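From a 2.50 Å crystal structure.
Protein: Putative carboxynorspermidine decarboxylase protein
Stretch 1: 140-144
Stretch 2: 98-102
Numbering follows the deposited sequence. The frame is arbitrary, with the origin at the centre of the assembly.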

# COMPACT_ATOMS: atom_id res chain seq x y z
N ARG B 140 -2.63 -24.19 4.74
CA ARG B 140 -1.25 -23.75 5.01
C ARG B 140 -1.06 -22.85 6.27
O ARG B 140 0.01 -22.27 6.49
CB ARG B 140 -0.63 -23.10 3.76
CG ARG B 140 -1.13 -21.70 3.39
CD ARG B 140 -0.28 -21.08 2.25
NE ARG B 140 -0.47 -19.64 2.09
CZ ARG B 140 0.19 -18.70 2.79
NH1 ARG B 140 1.10 -19.05 3.69
NH2 ARG B 140 -0.07 -17.41 2.59
N LEU B 141 -2.11 -22.74 7.07
CA LEU B 141 -2.03 -22.03 8.35
C LEU B 141 -2.48 -22.93 9.48
O LEU B 141 -3.67 -23.18 9.63
CB LEU B 141 -2.90 -20.78 8.34
CG LEU B 141 -2.70 -19.73 7.25
CD1 LEU B 141 -3.71 -18.61 7.44
CD2 LEU B 141 -1.27 -19.18 7.25
N GLY B 142 -1.53 -23.42 10.27
CA GLY B 142 -1.84 -24.30 11.39
C GLY B 142 -1.86 -25.78 11.04
O GLY B 142 -2.07 -26.16 9.89
N GLU B 143 -1.64 -26.62 12.04
CA GLU B 143 -1.70 -28.06 11.85
C GLU B 143 -3.13 -28.56 12.11
O GLU B 143 -3.82 -28.01 12.97
CB GLU B 143 -0.70 -28.78 12.76
CG GLU B 143 0.77 -28.34 12.57
CD GLU B 143 1.44 -28.95 11.33
OE1 GLU B 143 0.87 -29.88 10.72
OE2 GLU B 143 2.55 -28.50 10.97
N TRP B 144 -3.57 -29.56 11.37
CA TRP B 144 -4.91 -30.10 11.53
C TRP B 144 -4.86 -31.53 12.03
O TRP B 144 -5.83 -32.03 12.60
CB TRP B 144 -5.70 -30.06 10.21
CG TRP B 144 -5.21 -31.06 9.19
CD1 TRP B 144 -5.60 -32.37 9.08
CD2 TRP B 144 -4.25 -30.83 8.17
NE1 TRP B 144 -4.93 -32.97 8.04
CE2 TRP B 144 -4.09 -32.05 7.46
CE3 TRP B 144 -3.49 -29.72 7.78
CZ2 TRP B 144 -3.22 -32.19 6.38
CZ3 TRP B 144 -2.62 -29.85 6.69
CH2 TRP B 144 -2.49 -31.08 6.00
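Stretch 2 98-102: FNSIS

Where a loop packs against the start of a helix, side chains can do the work that backbone pairing does in a sheet, and some rotamers can be read as the way a polar end reaches a backbone group. The contact between residues 140-144 and 98-102 of this decarboxylase illustrates the point. Stretch 1 has no regular helix or strand across its contacting residues; stretch 2 runs through a loop into a helix that begins at Ile101. The end-to-end directions of the touching parts differ by 52°, so the two run neither parallel nor perpendicular, and the nearest CA pair is Gly142 CA and Asn99 CA, 5.1 Å apart.

Asn99 anchors one end. Its CA-to-CB bond points sideways, but chi1 near 180° (t) and chi2 of 65° bring the amide to stretch 1, where ND2 donates a nearly straight hydrogen bond to Arg140 O at 3.1 Å. Asn99 OD1, satisfied elsewhere in the structure, lies 4.0 Å from Leu141 CD2. The backbone of the same asparagine adds a weak hydrogen bond, Gly142 N to Asn99 O at 3.4 Å, bent to 123° at the hydrogen, and Gly142 CA also approaches Asn99 O at 3.4 Å. Gly142 has phi/psi of 90/156, where a CB would be jammed against the preceding carbonyl oxygen; the local backbone by itself calls for glycine.

Glu143 supplies the other anchor. Its CB points toward stretch 2, and chi1 and chi2, both m (-58° and -77°), fold the chain so that Glu143 OE2 accepts a hydrogen bond from Ile101 N at 2.8 Å. An amide in the first turn of a helix lacks an acceptor within that helix, and the carboxylate provides one. Ser100, at the N-cap, has chi1 of 67° (p), and its side chain caps a backbone N just past the stretch. Ile101 turns its end nearer, placing Ile101 CD1 3.8 Å from Glu143 CD, while Trp144 and Phe98 remain out of reach.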

# COMPACT_ATOMS: atom_id res chain seq x y z
N PHE B 98 4.03 -20.96 16.66
CA PHE B 98 4.57 -21.46 15.41
C PHE B 98 3.46 -21.98 14.58
O PHE B 98 2.48 -22.52 15.11
CB PHE B 98 5.61 -22.54 15.62
CG PHE B 98 6.70 -22.14 16.56
CD1 PHE B 98 7.80 -21.44 16.09
CD2 PHE B 98 6.62 -22.47 17.92
CE1 PHE B 98 8.81 -21.06 16.97
CE2 PHE B 98 7.62 -22.11 18.78
CZ PHE B 98 8.72 -21.39 18.31
N ASN B 99 3.65 -21.82 13.28
CA ASN B 99 2.66 -22.15 12.27
C ASN B 99 2.55 -23.64 12.00
O ASN B 99 1.52 -24.13 11.54
CB ASN B 99 2.98 -21.39 10.98
CG ASN B 99 1.80 -21.35 10.03
OD1 ASN B 99 0.77 -20.74 10.34
ND2 ASN B 99 1.94 -21.98 8.86
N SER B 100 3.62 -24.37 12.29
CA SER B 100 3.75 -25.75 11.84
C SER B 100 4.69 -26.47 12.78
O SER B 100 5.49 -25.83 13.48
CB SER B 100 4.31 -25.78 10.42
OG SER B 100 5.65 -25.31 10.43
N ILE B 101 4.60 -27.80 12.77
CA ILE B 101 5.45 -28.66 13.59
C ILE B 101 6.92 -28.40 13.28
O ILE B 101 7.74 -28.19 14.17
CB ILE B 101 5.07 -30.15 13.41
CG1 ILE B 101 3.94 -30.50 14.36
CG2 ILE B 101 6.28 -31.08 13.66
CD1 ILE B 101 2.86 -31.41 13.78
N SER B 102 7.21 -28.38 11.98
CA SER B 102 8.55 -28.13 11.49
C SER B 102 9.16 -26.81 12.01
O SER B 102 10.32 -26.79 12.43
CB SER B 102 8.51 -28.18 9.97
OG SER B 102 9.81 -28.01 9.44